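Local coordinates for protein profilin II (Acanthamoeba castellanii, PDB 1F2K) that binds monomeric actin in a 1:1 complex, blocking or promoting its polymerization according to concentration, and also binds PIP2 and poly-L-proline, at residues Val68-Asp73 against Tyr78-Ser83; Asp73-Tyr78 against Leu116-Ile121; Gly85-Lys90 against Asn111-Leu116. One frame throughout, in Å; residues are numbered along the deposited sequence.

Contact 1 of 3, residues Val68-Asp73 against Tyr78-Ser83; sequences VTIRAD and YGKKGS
Arg71 and Tyr78 run alongside each other in the same direction on one face of an antiparallel hairpin. CG of Arg71 is anti to the backbone N (chi1 -178°), which carries the chain out over the ring: CD sits 4.2 Å from the ring centroid of Tyr78, almost on the ring normal, a CH-pi contact. Farther out NE hangs over the same ring toward its rim, 3.6 Å from Tyr78 CE2, and the guanidinium is tilted 33° to the ring plane. Ile70, by contrast, points toward the partner strand and crosses the Lys80 side chain at about a right angle, its CD1 pressed tightly against CB and close to CE of the lysine. Two residues, Ile70 and Arg71, are set opposite the single Tyr78, a classic beta bulge: Tyr78 O accepts a 2.9 Å hydrogen bond from Ile70 N and a weak one from Arg71 N, while Tyr78 N bonds to Arg71 O at 3.1 Å. Past the bulge, Val68 and Lys80 exchange two backbone bonds. Thr69 OG1 bonds to Ile55 O of helix 53-58, Gly79 pairs with Val86 of strand 84-90, and Tyr78 OH reaches Glu114 on helix 106-121.

Contact 2 of 3, residues Asp73-Tyr78 against Leu116-Ile121; sequences DDRSVY and LADYLI
A salt bridge from the turn of a beta hairpin to the C-terminal helix makes this contact: Arg75, between strands 65-72 and 76-81, reaches Asp118. A chi1 of 165° swings the arginine away from its own N, and the chain runs extended from CG to NE to meet the aspartate side chain at about a right angle. Both terminal nitrogens close end-on upon Asp118 OD1, NH1 at 2.9 Å and NH2 at 2.5 Å, the latter unusually short and of doubtful exact value at this resolution. OD1 lies in the guanidinium plane, and the carboxylate is turned 57° from it; NH1 arrives nearly along the C-O axis of OD1, NH2 from above the carboxylate plane. Ala117 CB rests over one guanidinium face, 4.3 Å from NH2, and Ile121 CD1 approaches NH1 at 3.8 Å. An Asx turn fixes the base of the arginine: Asp73 OD1 accepts from Arg75 N at 2.8 Å and also from Ser76 N. NH2 has a second carboxylate partner in Glu114, one helical turn before Asp118. Strand 84-90, next to 76-81 in the sheet, lies under helix 106-121, its Val89 touching both Arg75 and Ala117, while Leu116 and Leu120 pack against helix 2-11.

Contact 3 of 3, residues Gly85-Lys90 against Asn111-Leu116; sequences GVITVK and NVVEKL
Val113 and Glu114 of helix 106-121 meet Ile87 and Val89 of strand 84-90, packing the C-terminal helix on one face of the central antiparallel sheet of the profilin fold; on the other face helix 39-50 touches Thr88. The axes of segments 85-90 and 111-116 approach to 8.2 Å, and their N-to-C directions differ by 14°. Asn111 points away from the strand, its O accepting from Lys115 N within the helix. Val112 turns toward Thr13 and Ala15 instead. Val113 is the first to engage, pointing toward the strand and spreading its two methyls between the two strand residues. Its CG2 lies against Ile87 CB, while its CB is 3.8 Å from Ile87 CG2, the two side chains meeting at a slant. The Val113 and Val89 side chains run past each other in opposite directions, with Val113 CG1, turned away from its own N by a chi1 of -173°, tight on Val89 CG2 at 3.5 Å. Glu114 starts off to the side of the strand, but its end comes nearer: the bend at chi2 (-89°) brings the carboxylate beside Val89, the two side chains crossing at about a right angle. Glu114 CD stands 3.6 Å from Val89 CG2, and OE1 lies 3.8 Å from Val89 CG1. Lys115, a site of actin binding, follows on a different side of the helix from the strand, and Leu116 packs on Leu96 of the next strand. No hydrogen bond joins the two segments. Across them the contact is made by apolar branches and the carbon chain and carboxylate of Glu114, whose polar partners lie elsewhere: OE1 in a salt bridge with Arg75, OE2 in hydrogen bonds with Tyr78 OH and Ser76 OG. Those three partners fix the rotation of the acid group and would be expected to favour its ionised form, although it borders an apolar layer.

Overall arrangement
The three contacts step from the hairpin 65-72/76-81 to the C-terminal helix. Contacts 1 and 2 share Asp73 and Tyr78 on that hairpin, with centres about 15 Å apart; contacts 2 and 3 share Leu116 on helix 106-121, with centres about 6 Å apart. Glu114 of contact 3 ties all three together: its OE2 is 2.8 Å from Tyr78 OH, and its OE1 pairs with Arg75. Strand 84-90 joins them, Ile87 CG2 lying 3.3 Å from Tyr78 CE1 and Val89 CG1 3.4 Å from Ala117 CB. Lys115, an actin-binding site, has its side chain about 6 Å from that of Asp118 and about 10 Å from that of Tyr78.

Contact 1 of 3, residues Val68-Asp73 against Tyr78-Ser83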
# COMPACT_ATOMS: atom_id res chain seq x y z
N VAL A 68 -5.17 0.85 -11.64
CA VAL A 68 -6.44 0.21 -11.92
C VAL A 68 -6.68 -0.86 -10.86
O VAL A 68 -5.83 -1.73 -10.58
CB VAL A 68 -6.42 -0.38 -13.36
CG1 VAL A 68 -7.64 -1.30 -13.61
CG2 VAL A 68 -6.38 0.79 -14.37
N THR A 69 -7.86 -0.78 -10.27
CA THR A 69 -8.26 -1.69 -9.22
C THR A 69 -8.42 -3.15 -9.64
O THR A 69 -9.33 -3.49 -10.42
CB THR A 69 -9.55 -1.18 -8.62
OG1 THR A 69 -9.44 0.23 -8.46
CG2 THR A 69 -9.85 -1.84 -7.27
N ILE A 70 -7.55 -4.03 -9.14
CA ILE A 70 -7.66 -5.45 -9.43
C ILE A 70 -8.43 -6.08 -8.29
O ILE A 70 -9.33 -6.88 -8.53
CB ILE A 70 -6.34 -6.21 -9.37
CG1 ILE A 70 -5.26 -5.52 -10.16
CG2 ILE A 70 -6.53 -7.58 -9.94
CD1 ILE A 70 -3.94 -6.26 -9.93
N ARG A 71 -8.02 -5.75 -7.06
CA ARG A 71 -8.66 -6.30 -5.87
C ARG A 71 -9.18 -5.20 -4.96
O ARG A 71 -8.55 -4.15 -4.86
CB ARG A 71 -7.68 -7.16 -5.05
CG ARG A 71 -8.36 -7.77 -3.82
CD ARG A 71 -7.44 -8.21 -2.70
NE ARG A 71 -6.71 -9.44 -2.96
CZ ARG A 71 -6.55 -10.45 -2.09
NH1 ARG A 71 -7.08 -10.39 -0.89
NH2 ARG A 71 -5.86 -11.52 -2.43
N ALA A 72 -10.33 -5.41 -4.32
CA ALA A 72 -10.82 -4.40 -3.38
C ALA A 72 -11.79 -4.95 -2.34
O ALA A 72 -12.97 -5.13 -2.62
CB ALA A 72 -11.45 -3.24 -4.13
N ASP A 73 -11.30 -5.24 -1.13
CA ASP A 73 -12.19 -5.73 -0.08
C ASP A 73 -12.01 -4.91 1.20
O ASP A 73 -11.46 -3.81 1.16
CB ASP A 73 -11.98 -7.21 0.19
CG ASP A 73 -10.55 -7.55 0.41
OD1 ASP A 73 -9.95 -7.13 1.45
OD2 ASP A 73 -10.04 -8.24 -0.48
N TYR A 78 -5.55 -3.61 -4.23
CA TYR A 78 -4.42 -3.79 -5.11
C TYR A 78 -4.72 -3.11 -6.42
O TYR A 78 -5.82 -3.23 -6.95
CB TYR A 78 -4.22 -5.27 -5.44
CG TYR A 78 -3.80 -6.22 -4.36
CD1 TYR A 78 -3.67 -5.84 -3.02
CD2 TYR A 78 -3.59 -7.54 -4.68
CE1 TYR A 78 -3.33 -6.81 -2.02
CE2 TYR A 78 -3.27 -8.48 -3.70
CZ TYR A 78 -3.14 -8.13 -2.38
OH TYR A 78 -2.85 -9.14 -1.46
N GLY A 79 -3.70 -2.45 -6.95
CA GLY A 79 -3.79 -1.78 -8.23
C GLY A 79 -2.73 -2.36 -9.16
O GLY A 79 -1.78 -3.01 -8.70
N LYS A 80 -2.89 -2.20 -10.47
CA LYS A 80 -1.88 -2.67 -11.41
C LYS A 80 -1.76 -1.68 -12.55
O LYS A 80 -2.70 -0.91 -12.83
CB LYS A 80 -2.19 -4.09 -11.94
CG LYS A 80 -3.11 -4.19 -13.12
CD LYS A 80 -2.82 -5.42 -14.01
CE LYS A 80 -2.97 -6.76 -13.26
NZ LYS A 80 -3.00 -7.99 -14.14
N LYS A 81 -0.57 -1.64 -13.15
CA LYS A 81 -0.24 -0.74 -14.27
C LYS A 81 0.83 -1.45 -15.07
O LYS A 81 2.03 -1.26 -14.82
CB LYS A 81 0.34 0.59 -13.78
CG LYS A 81 0.82 1.47 -14.95
CD LYS A 81 1.53 2.74 -14.50
CE LYS A 81 1.84 3.69 -15.68
NZ LYS A 81 2.81 4.78 -15.28
N GLY A 82 0.41 -2.25 -16.03
CA GLY A 82 1.38 -2.97 -16.82
C GLY A 82 2.10 -3.95 -15.89
O GLY A 82 1.48 -4.55 -15.04
N SER A 83 3.41 -4.09 -16.06
CA SER A 83 4.19 -5.00 -15.26
C SER A 83 4.28 -4.56 -13.78
O SER A 83 4.56 -5.38 -12.88
CB SER A 83 5.59 -5.12 -15.85
OG SER A 83 5.58 -6.02 -16.94

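Contact 2 of 3, residues Asp73-Tyr78 against Leu116-Ile121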
# COMPACT_ATOMS: atom_id res chain seq x y z
N ASP A 73 -11.30 -5.24 -1.13
CA ASP A 73 -12.19 -5.73 -0.08
C ASP A 73 -12.01 -4.91 1.20
O ASP A 73 -11.46 -3.81 1.16
CB ASP A 73 -11.98 -7.21 0.19
CG ASP A 73 -10.55 -7.55 0.41
OD1 ASP A 73 -9.95 -7.13 1.45
OD2 ASP A 73 -10.04 -8.24 -0.48
N ASP A 74 -12.47 -5.41 2.33
CA ASP A 74 -12.33 -4.58 3.51
C ASP A 74 -11.00 -4.66 4.19
O ASP A 74 -10.79 -4.06 5.24
CB ASP A 74 -13.49 -4.80 4.52
CG ASP A 74 -13.69 -6.25 4.88
OD1 ASP A 74 -13.81 -7.08 3.94
OD2 ASP A 74 -13.75 -6.55 6.11
N ARG A 75 -10.07 -5.37 3.56
CA ARG A 75 -8.72 -5.49 4.10
C ARG A 75 -7.67 -5.11 3.06
O ARG A 75 -6.68 -4.46 3.39
CB ARG A 75 -8.45 -6.90 4.61
CG ARG A 75 -6.99 -7.17 4.83
CD ARG A 75 -6.72 -8.45 5.63
NE ARG A 75 -5.35 -8.89 5.40
CZ ARG A 75 -4.58 -9.40 6.34
NH1 ARG A 75 -5.02 -9.53 7.59
NH2 ARG A 75 -3.37 -9.80 6.01
N SER A 76 -7.90 -5.50 1.80
CA SER A 76 -6.92 -5.25 0.75
C SER A 76 -7.37 -4.48 -0.49
O SER A 76 -8.51 -4.57 -0.95
CB SER A 76 -6.32 -6.59 0.32
OG SER A 76 -6.00 -7.41 1.46
N VAL A 77 -6.46 -3.69 -1.03
CA VAL A 77 -6.76 -2.97 -2.24
C VAL A 77 -5.46 -3.02 -3.04
O VAL A 77 -4.40 -2.59 -2.58
CB VAL A 77 -7.20 -1.54 -2.00
CG1 VAL A 77 -7.25 -0.82 -3.31
CG2 VAL A 77 -8.58 -1.48 -1.37
N TYR A 78 -5.55 -3.61 -4.23
CA TYR A 78 -4.42 -3.79 -5.11
C TYR A 78 -4.72 -3.11 -6.42
O TYR A 78 -5.82 -3.23 -6.95
CB TYR A 78 -4.22 -5.27 -5.44
CG TYR A 78 -3.80 -6.22 -4.36
CD1 TYR A 78 -3.67 -5.84 -3.02
CD2 TYR A 78 -3.59 -7.54 -4.68
CE1 TYR A 78 -3.33 -6.81 -2.02
CE2 TYR A 78 -3.27 -8.48 -3.70
CZ TYR A 78 -3.14 -8.13 -2.38
OH TYR A 78 -2.85 -9.14 -1.46
N LEU A 116 3.33 -8.39 6.54
CA LEU A 116 3.62 -7.28 7.46
C LEU A 116 2.37 -6.81 8.19
O LEU A 116 2.41 -6.42 9.37
CB LEU A 116 4.25 -6.08 6.73
CG LEU A 116 4.41 -4.92 7.75
CD1 LEU A 116 5.25 -5.42 8.94
CD2 LEU A 116 5.02 -3.67 7.12
N ALA A 117 1.25 -6.84 7.46
CA ALA A 117 -0.02 -6.41 8.00
C ALA A 117 -0.46 -7.37 9.10
O ALA A 117 -0.93 -6.95 10.14
CB ALA A 117 -1.05 -6.33 6.88
N ASP A 118 -0.28 -8.66 8.88
CA ASP A 118 -0.69 -9.61 9.91
C ASP A 118 0.11 -9.37 11.17
O ASP A 118 -0.39 -9.50 12.30
CB ASP A 118 -0.49 -11.07 9.45
CG ASP A 118 -1.49 -11.52 8.35
OD1 ASP A 118 -2.54 -10.87 8.14
OD2 ASP A 118 -1.21 -12.55 7.69
N TYR A 119 1.38 -9.03 10.99
CA TYR A 119 2.22 -8.79 12.13
C TYR A 119 1.71 -7.59 12.93
O TYR A 119 1.43 -7.70 14.13
CB TYR A 119 3.65 -8.55 11.69
CG TYR A 119 4.53 -8.15 12.84
CD1 TYR A 119 4.91 -9.09 13.83
CD2 TYR A 119 4.95 -6.83 12.98
CE1 TYR A 119 5.72 -8.70 14.94
CE2 TYR A 119 5.74 -6.43 14.10
CZ TYR A 119 6.11 -7.36 15.07
OH TYR A 119 6.82 -6.92 16.16
N LEU A 120 1.56 -6.46 12.22
CA LEU A 120 1.10 -5.25 12.85
C LEU A 120 -0.23 -5.50 13.50
O LEU A 120 -0.40 -5.11 14.66
CB LEU A 120 1.02 -4.12 11.84
CG LEU A 120 2.36 -3.70 11.25
CD1 LEU A 120 2.20 -2.62 10.17
CD2 LEU A 120 3.21 -3.24 12.35
N ILE A 121 -1.18 -6.14 12.80
CA ILE A 121 -2.49 -6.41 13.40
C ILE A 121 -2.33 -7.20 14.70
O ILE A 121 -3.01 -6.92 15.66
CB ILE A 121 -3.44 -7.11 12.44
CG1 ILE A 121 -3.88 -6.12 11.36
CG2 ILE A 121 -4.67 -7.68 13.19
CD1 ILE A 121 -4.66 -6.77 10.15

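Contact 3 of 3, residues Gly85-Lys90 against Asn111-Leu116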
# COMPACT_ATOMS: atom_id res chain seq x y z
N GLY A 85 2.70 -2.22 -10.30
CA GLY A 85 1.52 -2.27 -9.45
C GLY A 85 1.79 -1.89 -8.00
O GLY A 85 2.93 -1.63 -7.60
N VAL A 86 0.74 -1.88 -7.21
CA VAL A 86 0.87 -1.51 -5.82
C VAL A 86 0.00 -2.42 -4.97
O VAL A 86 -1.16 -2.69 -5.33
CB VAL A 86 0.41 -0.06 -5.60
CG1 VAL A 86 -1.01 0.10 -6.05
CG2 VAL A 86 0.52 0.31 -4.13
N ILE A 87 0.56 -2.90 -3.86
CA ILE A 87 -0.20 -3.75 -2.93
C ILE A 87 -0.52 -2.91 -1.70
O ILE A 87 0.41 -2.40 -1.06
CB ILE A 87 0.63 -4.95 -2.46
CG1 ILE A 87 1.17 -5.74 -3.65
CG2 ILE A 87 -0.19 -5.84 -1.61
CD1 ILE A 87 0.12 -6.46 -4.47
N THR A 88 -1.80 -2.70 -1.36
CA THR A 88 -2.06 -1.93 -0.13
C THR A 88 -2.90 -2.81 0.73
O THR A 88 -3.71 -3.54 0.22
CB THR A 88 -2.75 -0.58 -0.33
OG1 THR A 88 -4.11 -0.79 -0.71
CG2 THR A 88 -2.02 0.21 -1.40
N VAL A 89 -2.65 -2.75 2.03
CA VAL A 89 -3.35 -3.55 3.03
C VAL A 89 -3.66 -2.69 4.23
O VAL A 89 -2.83 -1.83 4.60
CB VAL A 89 -2.50 -4.73 3.52
CG1 VAL A 89 -3.35 -5.66 4.42
CG2 VAL A 89 -1.95 -5.46 2.35
N LYS A 90 -4.84 -2.93 4.82
CA LYS A 90 -5.33 -2.18 5.97
C LYS A 90 -5.23 -2.86 7.33
O LYS A 90 -5.77 -3.97 7.52
CB LYS A 90 -6.79 -1.80 5.76
CG LYS A 90 -7.46 -1.11 6.95
CD LYS A 90 -8.86 -0.66 6.52
CE LYS A 90 -9.70 -0.04 7.63
NZ LYS A 90 -10.96 0.57 7.09
N ASN A 111 2.57 -11.04 -0.87
CA ASN A 111 2.95 -11.85 0.27
C ASN A 111 3.72 -11.00 1.32
O ASN A 111 3.40 -11.01 2.49
CB ASN A 111 3.83 -13.04 -0.19
CG ASN A 111 3.03 -14.12 -0.91
OD1 ASN A 111 1.78 -14.10 -0.91
ND2 ASN A 111 3.75 -15.09 -1.50
N VAL A 112 4.69 -10.24 0.88
CA VAL A 112 5.42 -9.46 1.83
C VAL A 112 4.52 -8.49 2.58
O VAL A 112 4.48 -8.52 3.81
CB VAL A 112 6.59 -8.76 1.11
CG1 VAL A 112 7.29 -7.77 1.99
CG2 VAL A 112 7.59 -9.85 0.68
N VAL A 113 3.78 -7.66 1.85
CA VAL A 113 2.90 -6.69 2.46
C VAL A 113 1.83 -7.28 3.36
O VAL A 113 1.64 -6.82 4.46
CB VAL A 113 2.21 -5.78 1.38
CG1 VAL A 113 1.42 -4.65 2.06
CG2 VAL A 113 3.26 -5.14 0.52
N GLU A 114 1.11 -8.29 2.90
CA GLU A 114 0.09 -8.91 3.71
C GLU A 114 0.71 -9.57 4.94
O GLU A 114 0.06 -9.71 5.94
CB GLU A 114 -0.65 -9.96 2.91
CG GLU A 114 -1.33 -9.40 1.69
CD GLU A 114 -2.74 -8.95 2.01
OE1 GLU A 114 -3.20 -9.21 3.13
OE2 GLU A 114 -3.39 -8.37 1.15
N LYS A 115 1.95 -10.01 4.83
CA LYS A 115 2.65 -10.66 5.94
C LYS A 115 2.97 -9.59 7.00
O LYS A 115 2.89 -9.86 8.21
CB LYS A 115 3.97 -11.32 5.45
CG LYS A 115 4.71 -12.19 6.48
CD LYS A 115 6.15 -12.57 5.97
CE LYS A 115 6.84 -13.61 6.88
NZ LYS A 115 6.40 -15.06 6.71
N LEU A 116 3.33 -8.39 6.54
CA LEU A 116 3.62 -7.28 7.46
C LEU A 116 2.37 -6.81 8.19
O LEU A 116 2.41 -6.42 9.37
CB LEU A 116 4.25 -6.08 6.73
CG LEU A 116 4.41 -4.92 7.75
CD1 LEU A 116 5.25 -5.42 8.94
CD2 LEU A 116 5.02 -3.67 7.12